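Titin (Homo sapiens, PDB 2A38) forms the giant elastic filament of striated muscle, its two N-terminal immunoglobulin domains probably lying in the Z-disc and, as is known for this Z1Z2 pair, binding telethonin. Local coordinates at residues A[10-15]-A[25-30]; A[171-176]-A[188-193]. All coordinates share one frame; numbering follows the deposited sequence.

How the contacts relate
Contact 1 (10-15 with 25-30) and contact 2 (171-176 with 188-193) fall in different immunoglobulin I-set domains of one elongated chain, on opposite sides of its centre. Their centres lie 58 Å apart and their nearest atoms about 37 Å, so neither touches the other and they share no strand or sheet. They follow in series along the sequence. Contact 1 sets the loop between strands 4-8 and 15-18 against strand 23-32, whereas contact 2 pairs strands 172-180 and 183-193 of a hairpin. Each lies wholly within its own domain, consistent with an Ig tandem whose two domains are separately folded units.

Contact 1 (A[10-15]-A[25-30]); sequences QPLQSV and FEAHIS. With CD (cadmium ion), chain D.
Q10 lays its CB and CG along the imidazole of H28, the two side chains side by side and pointing the same way. The closest approach, Q10 CB to H28 CD2, is 3.5 Å and comes at the ring edge, near its plane; the terminal amide stands 82° to the ring. CG of Q10 is anti to the carbonyl carbon (chi1 -80°), and a bend at chi2 carries the amide away from the strand. Beneath them the backbones form an antiparallel hydrogen-bonded pair: H28 N gives a bond to Q10 O of 3.0 Å, meeting it in the carbonyl plane on a lone pair, while the return bond from Q10 N is weak. Beyond P11 direct pairing gives way to water 1, which accepts from both Q13 N and E26 N. On the inner side, L12 CD2 packs on A27 CB at 3.6 Å, and V15 CG1 reaches F25 CE2 at 4.1 Å. Q13 O approaches the edge of the F25 ring near its plane, 3.5 Å from CE2. An alanine in place of F25 would probably take from V15 CG1 its aromatic neighbour across this contact and open a gap beside Y78 and W39, which the ring also meets. On the outer side a cadmium ion is bound by E26 OE2 at 2.2 Å, H28 NE2 at 2.4 Å and water 2; R62 also donates to E26 OE2, which probably polarises the carboxylate. Such a loop, leaving the edge of one sheet to join the other across L12, is the A-to-A' crossover of an I-set immunoglobulin sandwich.

Contact 2 (A[171-176]-A[188-193]); sequences SGTYSV and TAELLV
Backbone hydrogen bonds between G172 and L191, and between Y174 and A189, fix the antiparallel register, with T173-E190 and S175-T188 as the intervening non-hydrogen-bonded pairs. L191 N meets G172 O at 2.9 Å with an N-H...O angle of 174°, and A189 N meets Y174 O at 2.7 Å. S171 extends the pairing through its side chain: OG, anti to the carbonyl carbon (chi1 -61°), accepts from V193 N at 2.9 Å. The same oxygen is hydrogen-bonded to P168 O, and water 3 donates to V193 O nearby.

Among side-chain polar contacts, T173 OG1 donates to E190 OE1 at 3.0 Å, using the syn lone pair of the carboxylate. E190 has CG anti to its backbone N and a bend at chi2 that folds the carboxylate back across the strand pair. This brings OE2 to 3.2 Å from G172 O, a meeting of two acceptors and not a bond.

Apolar contact occurs on both faces. On the T173 face, T173 CG2 and T188 CG2 are modelled 3.2 Å apart, an unusually short and therefore doubtful distance. On the Y174 face, L191 CD2 approaches Y174 CE1 obliquely at 3.6 Å, and both side chains also touch I163 of the opposing sheet. The phenol OH bonds to D170 O, which restrains the ring within the core. This tyrosine-corner geometry, in which the Tyr hydroxyl reaches back to the backbone just before strand F, and the F-G hairpin pairing are characteristic of immunoglobulin domains.

Contact 1 (A[10-15]-A[25-30])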
loop_
_atom_site.group_PDB
_atom_site.type_symbol
_atom_site.label_atom_id
_atom_site.label_comp_id
_atom_site.label_asym_id
_atom_site.label_seq_id
_atom_site.Cartn_x
_atom_site.Cartn_y
_atom_site.Cartn_z
ATOM N N GLN A 10 -22.551 1.995 -22.883
ATOM C CA GLN A 10 -21.847 2.698 -21.804
ATOM C C GLN A 10 -20.370 2.448 -22.068
ATOM O O GLN A 10 -19.898 1.315 -21.967
ATOM C CB GLN A 10 -22.207 2.145 -20.428
ATOM C CG GLN A 10 -23.519 2.647 -19.862
ATOM C CD GLN A 10 -23.609 4.166 -19.822
ATOM O OE1 GLN A 10 -22.660 4.857 -19.418
ATOM N NE2 GLN A 10 -24.761 4.696 -20.232
ATOM N N PRO A 11 -19.619 3.500 -22.427
ATOM C CA PRO A 11 -18.192 3.319 -22.705
ATOM C C PRO A 11 -17.334 3.261 -21.456
ATOM O O PRO A 11 -17.812 3.503 -20.346
ATOM C CB PRO A 11 -17.862 4.532 -23.572
ATOM C CG PRO A 11 -18.717 5.603 -22.941
ATOM C CD PRO A 11 -20.043 4.891 -22.684
ATOM N N LEU A 12 -16.064 2.926 -21.650
ATOM C CA LEU A 12 -15.127 2.864 -20.545
ATOM C C LEU A 12 -14.835 4.298 -20.141
ATOM O O LEU A 12 -14.729 5.174 -21.003
ATOM C CB LEU A 12 -13.816 2.215 -20.976
ATOM C CG LEU A 12 -13.833 0.744 -21.346
ATOM C CD1 LEU A 12 -12.423 0.294 -21.647
ATOM C CD2 LEU A 12 -14.420 -0.054 -20.206
ATOM N N GLN A 13 -14.715 4.536 -18.837
ATOM C CA GLN A 13 -14.405 5.870 -18.337
ATOM C C GLN A 13 -13.001 5.863 -17.734
ATOM O O GLN A 13 -12.665 4.996 -16.925
ATOM C CB GLN A 13 -15.431 6.312 -17.281
ATOM C CG GLN A 13 -16.814 6.681 -17.837
ATOM C CD GLN A 13 -16.792 7.875 -18.811
ATOM O OE1 GLN A 13 -16.372 8.986 -18.459
ATOM N NE2 GLN A 13 -17.255 7.644 -20.038
ATOM N N SER A 14 -12.173 6.812 -18.152
ATOM C CA SER A 14 -10.822 6.909 -17.621
ATOM C C SER A 14 -10.935 7.099 -16.117
ATOM O O SER A 14 -11.888 7.713 -15.635
ATOM C CB SER A 14 -10.085 8.096 -18.237
ATOM O OG SER A 14 -9.762 7.836 -19.592
ATOM N N VAL A 15 -9.967 6.575 -15.374
ATOM C CA VAL A 15 -10.012 6.693 -13.928
ATOM C C VAL A 15 -8.651 6.901 -13.260
ATOM O O VAL A 15 -7.639 6.319 -13.660
ATOM C CB VAL A 15 -10.693 5.449 -13.312
ATOM C CG1 VAL A 15 -9.871 4.214 -13.602
ATOM C CG2 VAL A 15 -10.880 5.638 -11.821
ATOM N N PHE A 25 -12.846 -0.939 -14.296
ATOM C CA PHE A 25 -13.232 -0.486 -15.621
ATOM C C PHE A 25 -14.508 -1.275 -15.890
ATOM O O PHE A 25 -14.546 -2.484 -15.679
ATOM C CB PHE A 25 -12.164 -0.856 -16.652
ATOM C CG PHE A 25 -11.069 0.160 -16.783
ATOM C CD1 PHE A 25 -9.742 -0.198 -16.583
ATOM C CD2 PHE A 25 -11.367 1.480 -17.122
ATOM C CE1 PHE A 25 -8.723 0.746 -16.722
ATOM C CE2 PHE A 25 -10.355 2.435 -17.263
ATOM C CZ PHE A 25 -9.032 2.067 -17.063
ATOM N N GLU A 26 -15.558 -0.594 -16.328
ATOM C CA GLU A 26 -16.818 -1.259 -16.615
ATOM C C GLU A 26 -17.411 -0.670 -17.888
ATOM O O GLU A 26 -17.218 0.504 -18.189
ATOM C CB GLU A 26 -17.792 -1.077 -15.448
ATOM C CG GLU A 26 -19.143 -1.758 -15.647
ATOM C CD GLU A 26 -20.302 -0.768 -15.696
ATOM O OE1 GLU A 26 -20.225 0.210 -16.477
ATOM O OE2 GLU A 26 -21.293 -0.967 -14.962
ATOM N N ALA A 27 -18.133 -1.490 -18.637
ATOM C CA ALA A 27 -18.739 -1.037 -19.868
ATOM C C ALA A 27 -19.973 -1.865 -20.140
ATOM O O ALA A 27 -20.105 -2.968 -19.638
ATOM C CB ALA A 27 -17.756 -1.190 -21.009
ATOM N N HIS A 28 -20.889 -1.315 -20.918
ATOM C CA HIS A 28 -22.086 -2.035 -21.289
ATOM C C HIS A 28 -21.999 -2.218 -22.773
ATOM O O HIS A 28 -21.820 -1.259 -23.523
ATOM C CB HIS A 28 -23.332 -1.248 -20.927
ATOM C CG HIS A 28 -23.652 -1.299 -19.472
ATOM N ND1 HIS A 28 -24.549 -2.202 -18.943
ATOM C CD2 HIS A 28 -23.148 -0.609 -18.426
ATOM C CE1 HIS A 28 -24.583 -2.063 -17.633
ATOM N NE2 HIS A 28 -23.743 -1.104 -17.293
ATOM N N ILE A 29 -22.119 -3.463 -23.195
ATOM C CA ILE A 29 -22.024 -3.779 -24.597
ATOM C C ILE A 29 -23.309 -4.407 -25.088
ATOM O O ILE A 29 -23.882 -5.279 -24.428
ATOM C CB ILE A 29 -20.864 -4.751 -24.840
ATOM C CG1 ILE A 29 -19.563 -4.105 -24.359
ATOM C CG2 ILE A 29 -20.802 -5.133 -26.315
ATOM C CD1 ILE A 29 -18.376 -5.021 -24.389
ATOM N N SER A 30 -23.753 -3.952 -26.251
ATOM C CA SER A 30 -24.956 -4.475 -26.860
ATOM C C SER A 30 -24.531 -5.180 -28.153
ATOM O O SER A 30 -23.410 -5.010 -28.614
ATOM C CB SER A 30 -25.916 -3.321 -27.152
ATOM O OG SER A 30 -27.215 -3.796 -27.459
HETATM CD CD CD D . -23.297 -0.162 -15.116
HETATM O O HOH W 1 -15.062 2.497 -17.090
HETATM O O HOH W 2 -22.092 1.608 -15.965
#

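Contact 2 (A[171-176]-A[188-193])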
loop_
_atom_site.group_PDB
_atom_site.type_symbol
_atom_site.label_atom_id
_atom_site.label_comp_id
_atom_site.label_asym_id
_atom_site.label_seq_id
_atom_site.Cartn_x
_atom_site.Cartn_y
_atom_site.Cartn_z
ATOM N N SER A 171 18.872 5.931 33.675
ATOM C CA SER A 171 17.563 6.531 33.857
ATOM C C SER A 171 17.483 7.784 32.984
ATOM O O SER A 171 18.497 8.421 32.684
ATOM C CB SER A 171 17.355 6.919 35.321
ATOM O OG SER A 171 17.418 5.783 36.169
ATOM N N GLY A 172 16.275 8.145 32.577
ATOM C CA GLY A 172 16.125 9.330 31.762
ATOM C C GLY A 172 14.931 9.265 30.844
ATOM O O GLY A 172 14.121 8.335 30.913
ATOM N N THR A 173 14.821 10.269 29.983
ATOM C CA THR A 173 13.726 10.344 29.032
ATOM C C THR A 173 14.146 9.715 27.718
ATOM O O THR A 173 15.097 10.165 27.081
ATOM C CB THR A 173 13.318 11.797 28.781
ATOM O OG1 THR A 173 12.778 12.350 29.987
ATOM C CG2 THR A 173 12.272 11.872 27.693
ATOM N N TYR A 174 13.446 8.655 27.329
ATOM C CA TYR A 174 13.750 7.977 26.084
ATOM C C TYR A 174 12.699 8.312 25.060
ATOM O O TYR A 174 11.512 8.330 25.369
ATOM C CB TYR A 174 13.817 6.463 26.289
ATOM C CG TYR A 174 15.077 6.033 26.998
ATOM C CD1 TYR A 174 15.233 6.232 28.371
ATOM C CD2 TYR A 174 16.140 5.483 26.287
ATOM C CE1 TYR A 174 16.416 5.897 29.015
ATOM C CE2 TYR A 174 17.326 5.146 26.919
ATOM C CZ TYR A 174 17.459 5.356 28.283
ATOM O OH TYR A 174 18.638 5.034 28.908
ATOM N N SER A 175 13.136 8.595 23.840
ATOM C CA SER A 175 12.204 8.927 22.776
ATOM C C SER A 175 12.629 8.356 21.430
ATOM O O SER A 175 13.787 7.990 21.215
ATOM C CB SER A 175 12.085 10.437 22.651
ATOM O OG SER A 175 13.362 11.008 22.455
ATOM N N VAL A 176 11.671 8.265 20.526
ATOM C CA VAL A 176 11.953 7.783 19.195
ATOM C C VAL A 176 11.289 8.766 18.260
ATOM O O VAL A 176 10.162 9.205 18.490
ATOM C CB VAL A 176 11.402 6.364 18.957
ATOM C CG1 VAL A 176 9.990 6.276 19.448
ATOM C CG2 VAL A 176 11.468 6.025 17.480
ATOM N N THR A 188 7.611 9.230 23.353
ATOM C CA THR A 188 8.482 9.432 24.502
ATOM C C THR A 188 8.046 8.589 25.678
ATOM O O THR A 188 6.860 8.309 25.844
ATOM C CB THR A 188 8.483 10.901 24.978
ATOM O OG1 THR A 188 8.569 11.777 23.847
ATOM C CG2 THR A 188 9.679 11.157 25.892
ATOM N N ALA A 189 9.019 8.206 26.495
ATOM C CA ALA A 189 8.774 7.406 27.688
ATOM C C ALA A 189 9.856 7.692 28.722
ATOM O O ALA A 189 10.963 8.125 28.393
ATOM C CB ALA A 189 8.769 5.927 27.344
ATOM N N GLU A 190 9.524 7.423 29.975
ATOM C CA GLU A 190 10.431 7.645 31.082
ATOM C C GLU A 190 10.960 6.326 31.619
ATOM O O GLU A 190 10.191 5.434 31.964
ATOM C CB GLU A 190 9.685 8.371 32.197
ATOM C CG GLU A 190 10.577 9.154 33.122
ATOM C CD GLU A 190 11.323 10.254 32.395
ATOM O OE1 GLU A 190 10.695 10.931 31.541
ATOM O OE2 GLU A 190 12.530 10.449 32.684
ATOM N N LEU A 191 12.276 6.195 31.687
ATOM C CA LEU A 191 12.873 4.987 32.227
ATOM C C LEU A 191 13.517 5.312 33.567
ATOM O O LEU A 191 14.384 6.176 33.637
ATOM C CB LEU A 191 13.938 4.448 31.288
ATOM C CG LEU A 191 14.741 3.315 31.916
ATOM C CD1 LEU A 191 13.830 2.112 32.217
ATOM C CD2 LEU A 191 15.867 2.932 30.973
ATOM N N LEU A 192 13.087 4.630 34.623
ATOM C CA LEU A 192 13.649 4.848 35.956
ATOM C C LEU A 192 14.287 3.578 36.502
ATOM O O LEU A 192 13.644 2.540 36.565
ATOM C CB LEU A 192 12.565 5.306 36.935
ATOM C CG LEU A 192 12.118 6.770 36.944
ATOM C CD1 LEU A 192 11.886 7.275 35.533
ATOM C CD2 LEU A 192 10.844 6.883 37.766
ATOM N N VAL A 193 15.553 3.673 36.892
ATOM C CA VAL A 193 16.265 2.536 37.454
ATOM C C VAL A 193 16.662 2.852 38.894
ATOM O O VAL A 193 17.336 3.849 39.149
ATOM C CB VAL A 193 17.542 2.214 36.645
ATOM C CG1 VAL A 193 18.180 0.938 37.170
ATOM C CG2 VAL A 193 17.204 2.062 35.180
HETATM O O HOH W 3 18.322 6.710 39.276
#